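Local atomic coordinates of hydroxyethylphosphonate dioxygenase (Streptomyces albus, PDB entry 6B9R), a protein that probably uses a non-haem iron centre and dioxygen to cleave 2-hydroxyethylphosphonate oxidatively into hydroxymethylphosphonate and formate. Residues K92-S97 with R112-S117; R118-R123 with S395-P400; Y163-G168 with T303-R308; R329-A334 with S344-V349; P359-H364 with M416-G421. All blocks are in the same frame, centred on the assembly; numbering follows the deposited sequence.

Contact 1 of 5, residues K92-S97 with R112-S117; sequences KESEAS and RDTAMS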
# COMPACT_ATOMS: atom_id res chain seq x y z
N LYS A 92 -23.02 -22.41 13.85
CA LYS A 92 -22.38 -23.59 14.44
C LYS A 92 -20.86 -23.48 14.40
O LYS A 92 -20.18 -23.85 15.36
CB LYS A 92 -22.85 -24.84 13.70
CG LYS A 92 -22.20 -26.13 14.17
N GLU A 93 -20.31 -22.99 13.29
CA GLU A 93 -18.86 -22.82 13.22
C GLU A 93 -18.41 -21.71 14.16
O GLU A 93 -17.37 -21.84 14.83
CB GLU A 93 -18.43 -22.51 11.79
CG GLU A 93 -18.94 -23.49 10.75
CD GLU A 93 -18.54 -23.06 9.35
OE1 GLU A 93 -17.41 -23.39 8.93
OE2 GLU A 93 -19.33 -22.35 8.69
N SER A 94 -19.17 -20.62 14.24
CA SER A 94 -18.80 -19.55 15.16
C SER A 94 -18.80 -20.05 16.60
O SER A 94 -17.88 -19.76 17.37
CB SER A 94 -19.75 -18.37 14.99
OG SER A 94 -19.54 -17.75 13.72
N GLU A 95 -19.82 -20.82 16.97
CA GLU A 95 -19.88 -21.35 18.33
C GLU A 95 -18.74 -22.33 18.61
O GLU A 95 -18.23 -22.37 19.73
CB GLU A 95 -21.23 -22.02 18.57
CG GLU A 95 -22.39 -21.04 18.64
CD GLU A 95 -23.73 -21.72 18.64
OE1 GLU A 95 -23.75 -22.96 18.48
OE2 GLU A 95 -24.76 -21.03 18.79
N ALA A 96 -18.34 -23.11 17.61
CA ALA A 96 -17.24 -24.06 17.81
C ALA A 96 -15.93 -23.34 18.07
O ALA A 96 -15.03 -23.91 18.69
CB ALA A 96 -17.11 -24.98 16.59
N SER A 97 -15.78 -22.11 17.58
CA SER A 97 -14.59 -21.29 17.80
C SER A 97 -14.58 -20.60 19.16
O SER A 97 -13.69 -19.78 19.40
CB SER A 97 -14.49 -20.23 16.70
OG SER A 97 -15.43 -19.20 16.94
N ARG A 112 -16.17 -15.34 19.74
CA ARG A 112 -16.50 -16.27 18.66
C ARG A 112 -16.04 -15.68 17.34
O ARG A 112 -16.33 -14.51 17.06
CB ARG A 112 -18.02 -16.56 18.62
CG ARG A 112 -18.53 -17.34 19.83
CD ARG A 112 -20.01 -17.65 19.72
NE ARG A 112 -20.55 -18.12 20.99
CZ ARG A 112 -21.84 -18.15 21.28
NH1 ARG A 112 -22.74 -17.74 20.39
NH2 ARG A 112 -22.24 -18.59 22.47
N ASP A 113 -15.32 -16.46 16.53
CA ASP A 113 -14.99 -16.01 15.19
C ASP A 113 -16.24 -15.87 14.34
O ASP A 113 -17.19 -16.65 14.47
CB ASP A 113 -14.07 -16.99 14.47
CG ASP A 113 -12.74 -17.17 15.16
OD1 ASP A 113 -12.33 -16.29 15.93
OD2 ASP A 113 -12.12 -18.22 14.91
N THR A 114 -16.21 -14.90 13.43
CA THR A 114 -17.14 -14.82 12.31
C THR A 114 -16.32 -14.80 11.01
O THR A 114 -15.10 -15.01 11.02
CB THR A 114 -18.09 -13.63 12.47
OG1 THR A 114 -17.36 -12.41 12.53
CG2 THR A 114 -18.90 -13.77 13.75
N ALA A 115 -17.00 -14.55 9.89
CA ALA A 115 -16.41 -14.83 8.58
C ALA A 115 -15.12 -14.05 8.37
O ALA A 115 -15.09 -12.83 8.52
CB ALA A 115 -17.41 -14.51 7.47
N MET A 116 -14.06 -14.77 7.99
CA MET A 116 -12.73 -14.21 7.74
C MET A 116 -12.17 -14.81 6.47
O MET A 116 -12.68 -15.80 5.94
CB MET A 116 -11.76 -14.51 8.88
CG MET A 116 -12.00 -13.72 10.09
SD MET A 116 -10.80 -14.00 11.38
CE MET A 116 -11.57 -15.35 12.26
N SER A 117 -11.06 -14.23 6.00
CA SER A 117 -10.41 -14.71 4.79
C SER A 117 -8.93 -14.34 4.80
O SER A 117 -8.55 -13.26 5.27
CB SER A 117 -11.07 -14.12 3.54
OG SER A 117 -10.33 -14.44 2.36

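Contact 2 of 5, residues R118-R123 with S395-P400; sequences RQASYR and SAYVIP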
# COMPACT_ATOMS: atom_id res chain seq x y z
N ARG A 118 -8.11 -15.23 4.24
CA ARG A 118 -6.70 -14.92 4.04
C ARG A 118 -6.48 -13.85 2.98
O ARG A 118 -5.35 -13.37 2.82
CB ARG A 118 -5.96 -16.20 3.66
CG ARG A 118 -5.94 -17.22 4.81
CD ARG A 118 -5.46 -18.59 4.32
NE ARG A 118 -5.56 -19.61 5.36
CZ ARG A 118 -6.67 -20.26 5.69
NH1 ARG A 118 -7.81 -19.98 5.07
NH2 ARG A 118 -6.65 -21.20 6.64
N GLN A 119 -7.52 -13.48 2.26
CA GLN A 119 -7.46 -12.44 1.24
C GLN A 119 -7.75 -11.05 1.80
O GLN A 119 -7.70 -10.08 1.04
CB GLN A 119 -8.45 -12.78 0.11
CG GLN A 119 -8.05 -14.07 -0.65
CD GLN A 119 -9.19 -14.70 -1.43
OE1 GLN A 119 -9.87 -15.59 -0.92
NE2 GLN A 119 -9.40 -14.26 -2.67
N ALA A 120 -8.06 -10.94 3.09
CA ALA A 120 -8.53 -9.68 3.66
C ALA A 120 -8.06 -9.54 5.10
O ALA A 120 -7.77 -10.53 5.77
CB ALA A 120 -10.06 -9.60 3.60
N SER A 121 -8.05 -8.30 5.59
CA SER A 121 -7.51 -8.02 6.92
C SER A 121 -8.55 -8.08 8.05
O SER A 121 -8.19 -7.78 9.20
CB SER A 121 -6.85 -6.64 6.95
OG SER A 121 -7.83 -5.64 6.83
N TYR A 122 -9.81 -8.42 7.77
CA TYR A 122 -10.80 -8.47 8.84
C TYR A 122 -10.35 -9.43 9.92
O TYR A 122 -9.85 -10.52 9.63
CB TYR A 122 -12.15 -8.96 8.35
CG TYR A 122 -12.89 -8.10 7.38
CD1 TYR A 122 -13.53 -6.93 7.79
CD2 TYR A 122 -13.01 -8.49 6.05
CE1 TYR A 122 -14.23 -6.15 6.88
CE2 TYR A 122 -13.71 -7.73 5.15
CZ TYR A 122 -14.32 -6.56 5.57
OH TYR A 122 -15.02 -5.81 4.65
N ARG A 123 -10.55 -9.03 11.17
CA ARG A 123 -10.53 -9.93 12.33
C ARG A 123 -11.81 -9.68 13.11
O ARG A 123 -11.80 -8.99 14.14
CB ARG A 123 -9.28 -9.73 13.18
CG ARG A 123 -7.98 -10.15 12.47
CD ARG A 123 -7.88 -11.66 12.34
NE ARG A 123 -6.62 -12.09 11.72
CZ ARG A 123 -6.43 -12.18 10.41
NH1 ARG A 123 -7.41 -11.87 9.58
NH2 ARG A 123 -5.27 -12.59 9.92
N SER A 395 -22.53 -15.30 8.97
CA SER A 395 -21.79 -14.17 8.44
C SER A 395 -21.25 -14.53 7.06
O SER A 395 -21.29 -15.69 6.63
CB SER A 395 -20.66 -13.74 9.40
OG SER A 395 -19.88 -14.87 9.80
N ALA A 396 -20.75 -13.52 6.35
CA ALA A 396 -20.18 -13.79 5.04
C ALA A 396 -19.04 -12.82 4.76
O ALA A 396 -19.00 -11.70 5.29
CB ALA A 396 -21.22 -13.69 3.92
N TYR A 397 -18.11 -13.28 3.93
CA TYR A 397 -17.02 -12.47 3.42
C TYR A 397 -17.15 -12.37 1.91
O TYR A 397 -17.46 -13.37 1.25
CB TYR A 397 -15.66 -13.07 3.79
CG TYR A 397 -14.58 -12.45 2.97
CD1 TYR A 397 -14.21 -11.13 3.17
CD2 TYR A 397 -13.97 -13.17 1.95
CE1 TYR A 397 -13.24 -10.54 2.39
CE2 TYR A 397 -12.99 -12.58 1.16
CZ TYR A 397 -12.63 -11.27 1.39
OH TYR A 397 -11.67 -10.69 0.60
N VAL A 398 -16.94 -11.16 1.36
CA VAL A 398 -17.08 -10.89 -0.07
C VAL A 398 -15.83 -10.17 -0.56
O VAL A 398 -15.42 -9.17 0.04
CB VAL A 398 -18.32 -10.03 -0.37
CG1 VAL A 398 -18.67 -10.09 -1.87
CG2 VAL A 398 -19.53 -10.43 0.51
N ILE A 399 -15.22 -10.67 -1.64
CA ILE A 399 -14.05 -10.02 -2.22
C ILE A 399 -14.50 -8.77 -2.98
O ILE A 399 -15.69 -8.65 -3.32
CB ILE A 399 -13.26 -10.96 -3.16
CG1 ILE A 399 -14.03 -11.24 -4.46
CG2 ILE A 399 -12.84 -12.22 -2.41
CD1 ILE A 399 -13.18 -12.03 -5.53
N PRO A 400 -13.58 -7.84 -3.26
CA PRO A 400 -13.94 -6.69 -4.10
C PRO A 400 -14.51 -7.12 -5.44
O PRO A 400 -14.14 -8.16 -5.99
CB PRO A 400 -12.61 -5.96 -4.29
CG PRO A 400 -11.78 -6.35 -3.10
CD PRO A 400 -12.19 -7.77 -2.78

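Contact 3 of 5, residues Y163-G168 with T303-R308; sequences YYFRSG and TEADVR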
# COMPACT_ATOMS: atom_id res chain seq x y z
N TYR A 163 -19.22 1.07 27.06
CA TYR A 163 -17.98 1.21 26.31
C TYR A 163 -17.01 2.07 27.11
O TYR A 163 -17.34 3.21 27.48
CB TYR A 163 -18.23 1.83 24.94
CG TYR A 163 -16.98 1.97 24.10
CD1 TYR A 163 -16.18 0.87 23.85
CD2 TYR A 163 -16.61 3.20 23.57
CE1 TYR A 163 -15.03 0.98 23.09
CE2 TYR A 163 -15.44 3.31 22.81
CZ TYR A 163 -14.67 2.20 22.57
OH TYR A 163 -13.53 2.31 21.82
N TYR A 164 -15.83 1.53 27.39
CA TYR A 164 -14.79 2.23 28.13
C TYR A 164 -13.61 2.49 27.21
O TYR A 164 -13.23 1.62 26.43
CB TYR A 164 -14.34 1.42 29.34
CG TYR A 164 -15.46 1.01 30.26
CD1 TYR A 164 -16.26 -0.08 29.96
CD2 TYR A 164 -15.73 1.73 31.42
CE1 TYR A 164 -17.30 -0.45 30.80
CE2 TYR A 164 -16.76 1.38 32.26
CZ TYR A 164 -17.54 0.28 31.95
OH TYR A 164 -18.57 -0.08 32.78
N PHE A 165 -13.04 3.69 27.29
CA PHE A 165 -11.95 4.01 26.38
C PHE A 165 -11.00 5.01 27.02
O PHE A 165 -11.41 5.85 27.83
CB PHE A 165 -12.46 4.53 25.03
CG PHE A 165 -13.43 5.68 25.13
CD1 PHE A 165 -14.77 5.46 25.39
CD2 PHE A 165 -13.00 6.98 24.90
CE1 PHE A 165 -15.66 6.52 25.44
CE2 PHE A 165 -13.88 8.03 24.95
CZ PHE A 165 -15.22 7.80 25.23
N ARG A 166 -9.71 4.90 26.65
CA ARG A 166 -8.64 5.68 27.26
C ARG A 166 -7.83 6.40 26.19
O ARG A 166 -7.62 5.87 25.08
CB ARG A 166 -7.69 4.79 28.09
CG ARG A 166 -8.10 4.63 29.53
CD ARG A 166 -7.25 3.57 30.21
NE ARG A 166 -7.69 3.31 31.57
CZ ARG A 166 -7.28 2.28 32.30
NH1 ARG A 166 -6.43 1.39 31.78
NH2 ARG A 166 -7.73 2.12 33.54
N SER A 167 -7.37 7.59 26.53
CA SER A 167 -6.57 8.41 25.63
C SER A 167 -5.91 9.49 26.47
O SER A 167 -6.58 10.11 27.30
CB SER A 167 -7.43 9.03 24.52
OG SER A 167 -6.68 9.89 23.68
N GLY A 168 -4.62 9.70 26.27
CA GLY A 168 -3.89 10.74 26.99
C GLY A 168 -4.09 10.72 28.49
O GLY A 168 -4.17 11.79 29.12
N THR A 303 -12.35 11.93 15.10
CA THR A 303 -12.18 11.26 16.39
C THR A 303 -11.94 12.28 17.50
O THR A 303 -11.43 13.39 17.28
CB THR A 303 -11.01 10.26 16.36
OG1 THR A 303 -9.84 10.87 15.79
CG2 THR A 303 -11.37 9.00 15.56
N GLU A 304 -12.33 11.88 18.71
CA GLU A 304 -12.05 12.60 19.94
C GLU A 304 -11.76 11.54 20.99
O GLU A 304 -12.51 10.56 21.11
CB GLU A 304 -13.23 13.50 20.35
CG GLU A 304 -13.08 14.19 21.72
CD GLU A 304 -11.75 14.92 21.90
OE1 GLU A 304 -11.19 15.40 20.89
OE2 GLU A 304 -11.28 15.01 23.05
N ALA A 305 -10.64 11.69 21.70
CA ALA A 305 -10.13 10.62 22.56
C ALA A 305 -9.98 9.32 21.75
O ALA A 305 -10.27 8.22 22.24
CB ALA A 305 -11.02 10.42 23.79
N ASP A 306 -9.56 9.46 20.50
CA ASP A 306 -9.16 8.38 19.59
C ASP A 306 -10.31 7.47 19.17
O ASP A 306 -10.05 6.38 18.60
CB ASP A 306 -8.04 7.53 20.19
CG ASP A 306 -6.80 8.35 20.48
OD1 ASP A 306 -6.52 9.28 19.70
OD2 ASP A 306 -6.13 8.08 21.50
N VAL A 307 -11.56 7.87 19.40
CA VAL A 307 -12.74 7.12 18.95
C VAL A 307 -13.72 8.10 18.31
O VAL A 307 -13.70 9.30 18.58
CB VAL A 307 -13.43 6.35 20.10
CG1 VAL A 307 -12.47 5.37 20.74
CG2 VAL A 307 -13.98 7.32 21.15
N ARG A 308 -14.58 7.57 17.44
CA ARG A 308 -15.71 8.32 16.90
C ARG A 308 -16.98 7.51 17.15
O ARG A 308 -17.18 6.44 16.56
CB ARG A 308 -15.53 8.62 15.41
CG ARG A 308 -16.76 9.16 14.64
CD ARG A 308 -17.66 10.12 15.44
NE ARG A 308 -16.93 11.19 16.10
CZ ARG A 308 -17.40 11.89 17.12
NH1 ARG A 308 -18.61 11.63 17.62
NH2 ARG A 308 -16.67 12.84 17.66
O HOH W 1 -9.60 5.39 23.07
O HOH W 2 -5.57 6.10 23.18

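Contact 4 of 5, residues R329-A334 with S344-V349; sequences RFTQLA and SLAVDV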
# COMPACT_ATOMS: atom_id res chain seq x y z
N ARG A 329 -33.10 -0.43 3.32
CA ARG A 329 -32.98 0.82 4.05
C ARG A 329 -31.64 0.79 4.77
O ARG A 329 -31.37 -0.14 5.54
CB ARG A 329 -34.14 1.02 5.03
CG ARG A 329 -34.35 2.49 5.44
CD ARG A 329 -33.39 2.90 6.55
NE ARG A 329 -33.60 2.08 7.75
CZ ARG A 329 -34.48 2.34 8.71
NH1 ARG A 329 -35.27 3.41 8.66
NH2 ARG A 329 -34.56 1.51 9.75
N PHE A 330 -30.80 1.77 4.49
CA PHE A 330 -29.46 1.81 5.07
C PHE A 330 -29.41 2.81 6.22
O PHE A 330 -30.06 3.86 6.17
CB PHE A 330 -28.41 2.22 4.04
CG PHE A 330 -28.29 1.29 2.86
CD1 PHE A 330 -27.99 -0.05 3.03
CD2 PHE A 330 -28.42 1.78 1.57
CE1 PHE A 330 -27.85 -0.90 1.92
CE2 PHE A 330 -28.28 0.95 0.47
CZ PHE A 330 -28.00 -0.39 0.65
N THR A 331 -28.62 2.48 7.24
CA THR A 331 -28.28 3.38 8.33
C THR A 331 -26.76 3.48 8.39
O THR A 331 -26.07 2.46 8.43
CB THR A 331 -28.84 2.88 9.67
OG1 THR A 331 -30.27 2.76 9.59
CG2 THR A 331 -28.51 3.87 10.79
N GLN A 332 -26.25 4.71 8.39
CA GLN A 332 -24.80 4.94 8.39
C GLN A 332 -24.26 4.82 9.81
O GLN A 332 -24.71 5.52 10.72
CB GLN A 332 -24.48 6.31 7.80
CG GLN A 332 -23.00 6.74 7.92
CD GLN A 332 -22.79 8.22 7.58
OE1 GLN A 332 -23.35 8.73 6.61
NE2 GLN A 332 -21.98 8.90 8.39
N LEU A 333 -23.29 3.92 10.00
CA LEU A 333 -22.71 3.69 11.31
C LEU A 333 -21.36 4.40 11.40
O LEU A 333 -20.97 5.16 10.50
CB LEU A 333 -22.63 2.18 11.59
CG LEU A 333 -23.94 1.44 11.28
CD1 LEU A 333 -23.76 -0.08 11.44
CD2 LEU A 333 -25.07 1.97 12.17
N ALA A 334 -20.64 4.17 12.49
CA ALA A 334 -19.47 4.99 12.79
C ALA A 334 -18.36 4.77 11.77
O ALA A 334 -18.10 3.64 11.35
CB ALA A 334 -18.95 4.67 14.19
N SER A 344 -19.57 1.58 7.06
CA SER A 344 -20.28 0.72 7.99
C SER A 344 -21.77 1.02 7.89
O SER A 344 -22.18 2.19 7.92
CB SER A 344 -19.75 0.94 9.41
OG SER A 344 -19.85 2.31 9.76
N LEU A 345 -22.58 -0.03 7.75
CA LEU A 345 -24.01 0.13 7.53
C LEU A 345 -24.82 -0.90 8.30
O LEU A 345 -24.44 -2.07 8.37
CB LEU A 345 -24.37 0.00 6.05
CG LEU A 345 -23.75 1.04 5.12
CD1 LEU A 345 -23.91 0.61 3.66
CD2 LEU A 345 -24.38 2.39 5.35
N ALA A 346 -25.95 -0.46 8.85
CA ALA A 346 -27.03 -1.36 9.18
C ALA A 346 -27.95 -1.42 7.96
O ALA A 346 -28.31 -0.37 7.41
CB ALA A 346 -27.80 -0.89 10.42
N VAL A 347 -28.29 -2.62 7.53
CA VAL A 347 -29.04 -2.82 6.30
C VAL A 347 -30.34 -3.52 6.64
O VAL A 347 -30.33 -4.69 7.07
CB VAL A 347 -28.25 -3.65 5.27
CG1 VAL A 347 -29.06 -3.79 3.97
CG2 VAL A 347 -26.87 -3.03 5.02
N ASP A 348 -31.47 -2.84 6.45
CA ASP A 348 -32.77 -3.48 6.51
C ASP A 348 -33.08 -4.00 5.12
O ASP A 348 -33.20 -3.21 4.17
CB ASP A 348 -33.86 -2.52 6.98
CG ASP A 348 -33.69 -2.15 8.43
OD1 ASP A 348 -33.40 -3.05 9.24
OD2 ASP A 348 -33.84 -0.96 8.77
N VAL A 349 -33.18 -5.32 4.99
CA VAL A 349 -33.49 -5.94 3.71
C VAL A 349 -35.00 -6.05 3.62
O VAL A 349 -35.63 -6.78 4.38
CB VAL A 349 -32.82 -7.31 3.57
CG1 VAL A 349 -33.18 -7.93 2.21
CG2 VAL A 349 -31.31 -7.17 3.71
O HOH W 3 -19.50 4.49 7.72

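Contact 5 of 5, residues P359-H364 with M416-G421; sequences PPTYQH and MLRIGG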
# COMPACT_ATOMS: atom_id res chain seq x y z
N PRO A 359 -24.42 -2.22 -6.37
CA PRO A 359 -23.29 -1.87 -7.24
C PRO A 359 -22.01 -2.50 -6.72
O PRO A 359 -21.75 -2.48 -5.50
CB PRO A 359 -23.23 -0.34 -7.16
CG PRO A 359 -24.59 0.08 -6.73
CD PRO A 359 -25.09 -1.02 -5.83
N PRO A 360 -21.21 -3.10 -7.60
CA PRO A 360 -19.89 -3.59 -7.17
C PRO A 360 -19.07 -2.45 -6.60
O PRO A 360 -19.15 -1.30 -7.06
CB PRO A 360 -19.28 -4.13 -8.47
CG PRO A 360 -20.47 -4.48 -9.32
CD PRO A 360 -21.48 -3.40 -9.01
N THR A 361 -18.31 -2.76 -5.56
CA THR A 361 -17.41 -1.81 -4.95
C THR A 361 -16.00 -2.39 -4.96
O THR A 361 -15.80 -3.61 -5.00
CB THR A 361 -17.83 -1.46 -3.51
OG1 THR A 361 -16.84 -0.60 -2.92
CG2 THR A 361 -17.98 -2.71 -2.64
N TYR A 362 -15.02 -1.49 -4.91
CA TYR A 362 -13.62 -1.89 -4.72
C TYR A 362 -13.33 -2.40 -3.32
O TYR A 362 -12.22 -2.89 -3.07
CB TYR A 362 -12.71 -0.70 -5.02
CG TYR A 362 -12.92 0.49 -4.09
CD1 TYR A 362 -13.89 1.46 -4.37
CD2 TYR A 362 -12.14 0.65 -2.96
CE1 TYR A 362 -14.07 2.55 -3.51
CE2 TYR A 362 -12.31 1.71 -2.11
CZ TYR A 362 -13.27 2.66 -2.39
OH TYR A 362 -13.42 3.72 -1.54
N GLN A 363 -14.28 -2.28 -2.38
CA GLN A 363 -14.04 -2.67 -1.00
C GLN A 363 -14.27 -4.16 -0.81
O GLN A 363 -15.09 -4.77 -1.49
CB GLN A 363 -14.99 -1.91 -0.07
CG GLN A 363 -14.82 -0.41 -0.09
CD GLN A 363 -16.10 0.28 0.30
OE1 GLN A 363 -17.14 0.11 -0.35
NE2 GLN A 363 -16.05 1.03 1.39
N HIS A 364 -13.52 -4.75 0.13
CA HIS A 364 -13.94 -6.00 0.75
C HIS A 364 -15.25 -5.77 1.50
O HIS A 364 -15.50 -4.68 2.00
CB HIS A 364 -12.90 -6.49 1.76
CG HIS A 364 -11.56 -6.79 1.17
ND1 HIS A 364 -11.23 -8.03 0.65
CD2 HIS A 364 -10.45 -6.03 1.03
CE1 HIS A 364 -9.99 -8.01 0.22
NE2 HIS A 364 -9.49 -6.81 0.43
N MET A 416 -23.19 -4.60 7.87
CA MET A 416 -22.26 -4.60 6.74
C MET A 416 -21.07 -3.71 7.06
O MET A 416 -21.23 -2.53 7.40
CB MET A 416 -22.95 -4.13 5.45
CG MET A 416 -22.02 -3.84 4.26
SD MET A 416 -22.91 -3.13 2.84
CE MET A 416 -23.63 -4.58 2.09
N LEU A 417 -19.86 -4.27 6.96
CA LEU A 417 -18.64 -3.49 7.09
C LEU A 417 -17.83 -3.69 5.82
O LEU A 417 -17.50 -4.83 5.48
CB LEU A 417 -17.81 -3.93 8.30
CG LEU A 417 -16.50 -3.12 8.40
CD1 LEU A 417 -16.77 -1.63 8.66
CD2 LEU A 417 -15.57 -3.67 9.46
N ARG A 418 -17.53 -2.59 5.13
CA ARG A 418 -16.77 -2.59 3.89
C ARG A 418 -15.47 -1.84 4.15
O ARG A 418 -15.49 -0.77 4.76
CB ARG A 418 -17.55 -1.90 2.77
CG ARG A 418 -19.05 -2.17 2.83
CD ARG A 418 -19.78 -1.29 1.82
NE ARG A 418 -20.40 -2.09 0.78
CZ ARG A 418 -20.74 -1.60 -0.41
NH1 ARG A 418 -20.48 -0.33 -0.72
NH2 ARG A 418 -21.33 -2.40 -1.30
N ILE A 419 -14.34 -2.41 3.72
CA ILE A 419 -13.04 -1.82 3.98
C ILE A 419 -12.21 -1.85 2.70
O ILE A 419 -12.39 -2.72 1.84
CB ILE A 419 -12.28 -2.53 5.12
CG1 ILE A 419 -11.98 -3.99 4.75
CG2 ILE A 419 -13.09 -2.49 6.43
CD1 ILE A 419 -11.05 -4.69 5.73
N GLY A 420 -11.30 -0.90 2.58
CA GLY A 420 -10.36 -0.93 1.48
C GLY A 420 -9.36 -2.06 1.65
O GLY A 420 -8.94 -2.38 2.77
N GLY A 421 -8.98 -2.67 0.54
CA GLY A 421 -7.94 -3.67 0.53
C GLY A 421 -6.61 -3.07 0.13
O GLY A 421 -6.43 -1.84 0.12
O HOH W 4 -22.15 -0.85 -3.48
O HOH W 5 -9.71 -2.56 -2.09

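Contact 1 of 5, residues K92-S97 with R112-S117
The last turn of helix 91-96, with Ser97 just beyond it, sits against the end of strand 106-113, where two serine hydroxyls, of Ser94 and Ser97, take hold of the backbone of Asp113. The helix end thus packs against the end of a strand in one of the antiparallel sheets of the cupin-type fold. From the helix, Ser94 OG donates to Asp113 O at 2.7 Å, lying in the carbonyl plane. On the amide side, Asp113 N donates to Ser97 OG at 2.8 Å. A chi1 of 75° sets Ser97 OG between its own backbone N and carbonyl carbon, which turns it to the amide of Asp113. Arg112 runs its extended chain past the helix beside Glu95, both side chains pointing the same way. Glu95 CG lies over one face of the guanidinium, 3.8 Å from Arg112 NH1, whereas Glu95 OE2 is well out of that plane and contributes charge alone. Arg112 NE has its salt-bridge partner in Glu110. The Asp113 carboxylate is held by Arg99 and by Arg30 of the second subunit, bringing the contact up to the dimer interface. Beside these charges Ser97 CB packs on Asp113 OD2 at 3.6 Å.

Contact 2 of 5, residues R118-R123 with S395-P400
Loop 118-123 passes the end of strand 395-398 with the two backbones well apart, the closest CA atoms being those of Gln119 and Ile399 at 7.8 Å, so side chains make the whole contact. It joins the linker between strands 106-113 and 123-129 to the seven-stranded antiparallel sheet of the cupin fold that holds strand 395-398. Tyr397 carries most of the contact from the strand side. Its CG is anti to the backbone N (chi1 165°), and the far end of the ring comes closer to the loop than its CB direction would suggest. Ala120 CB touches Tyr397 CE1 at 3.5 Å and also leans on the phenol oxygen. Tyr122 approaches the same ring atom: the two tyrosines cross obliquely and meet rim to rim, Tyr122 CE2 to Tyr397 CE1 at 4.0 Å, each atom near the plane of the other ring, which makes this an edge contact and not a stack. Beyond it, Tyr397 OH is hydrogen-bonded to His364 ND1. At the other end of the loop, Gln119 NE2 bonds Thr222 OG1 of the second subunit, whose Phe223 packs on Ile399. The same nitrogen, Gln119 NE2, rests against Ile399 CG2 at 4.0 Å.

Contact 3 of 5, residues Y163-G168 with T303-R308
Val307 packs against the aromatic side chains of Tyr163 and Phe165 where the type I' turn Glu304-Val307 leads into strand 307-310, and this is the tight half of the contact. The turn lies against strand 161-167 of a three-stranded sheet, in the half of the cupin fold that carries the iron site. The two methyls of Val307 divide the work. CG2 sits over one face of the Phe165 ring, offset toward its rim, in a CH-pi contact 4.1 Å from the centroid; CG1 reaches the edge of Tyr163, 3.4 Å from its OH. Ala305 CB fills in beside them, in the plane of the Phe165 ring at its edge and 3.9 Å from CE2. Tyr163 in turn touches the iron ligand His190, a step from the metal.

The other half is polar and watery. Two waters donate to Arg166 O and span the gap between strand and turn, one reaching Ala305 O and the other Asp306 OD2. Beside them Ser167, whose OG is anti to its backbone N (chi1 176°), makes the direct polar link: OG donates to Asp306 OD2 at 2.9 Å, arriving from 65° above the carboxylate plane.

Contact 4 of 5, residues R329-A334 with S344-V349
Arg329 and Asp348 lie side by side on one face of the antiparallel hairpin made by strands 328-332 and 343-349, their side chains pointing the same way. The arginine chain bends at chi2 and chi3, and both NH2 and NE turn to a single oxygen: NH2 donates to Asp348 OD2 at 2.8 Å, NE only weakly at 3.2 Å, with the guanidinium and carboxylate planes 47° apart. On the opposite face Phe330 stands alongside Val347, whose CG1 is 3.7 Å from Phe330 CE1, while CG2 lies at the ring edge. At the loop end Leu333 folds over the neighbouring strand, CD1 3.4 Å from Ala346 N, and Ser344 OG donates to Ala334 O at 2.7 Å from well above the carbonyl plane. Backbone bonds pair Arg329 with Asp348 and Thr331 with Ala346 in both directions. Side-chain polar bonds thus lie near the two ends, while Phe330 with Val347 and Leu333 with Ala346 pack apolar groups; the charge pairing probably rests mainly on NH2, NE adding a weak bond.

Contact 5 of 5, residues P359-H364 with M416-G421
Thr361 lays its CG2 methyl over one face of the Arg418 guanidinium, 3.6 Å above the plane and toward the rim, where the loop before strand 364-369 meets strand 412-419 of the cupin sheet. Gln363 crosses the arginine at about a right angle, its CD 3.6 Å from Arg418 CB. The loop contains an ST turn: Thr361 OG1 accepts from Gln363 N and donates to Gln363 OE1 at 2.7 Å. At the guanidinium edge a water accepts from Arg418 NH2 and donates to Pro359 O. Arg418 NE bonds Gln365 OE1, and NH1 reaches the carbonyls of Ala247 and Ala248 of the second subunit.

Further on, His364 and Ile419 form an antiparallel hydrogen-bonded pair, with Ile419 N to His364 O at 3.1 Å and a weak return bond from His364 N. The imidazole meets Gly421 with its edge, His364 CD2 being 3.5 Å from Gly421 CA. A second water links Tyr362 O with Gly421 N. The Arg418 charge is therefore shared among side-chain, water and carbonyl partners on two chains. His364 bonds Tyr397 OH through ND1 and Glu219 OE1 of the second subunit through NE2, a carboxylate that may favour a protonated ring.

How the contacts relate
From the N terminus, contact 1 closes first, a short loop returning from helix 91-96 to the end of strand 106-113. Contact 2 opens directly after it and spans some 270 residues before strand 395-398 comes back; the two touch through Ala115 and Ser395. Inside that span lie contact 3, joining the three-stranded sheet to the edge strand 307-310, and the hairpin of contact 4, which follow in series and touch at Arg308 and Ala334. Contact 5 opens within the loop of contact 2 and closes beyond it, so these two cross. Through adjoining strands 343-349 and 412-419, contacts 4 and 5 meet in one sheet, the same one reached by contact 2.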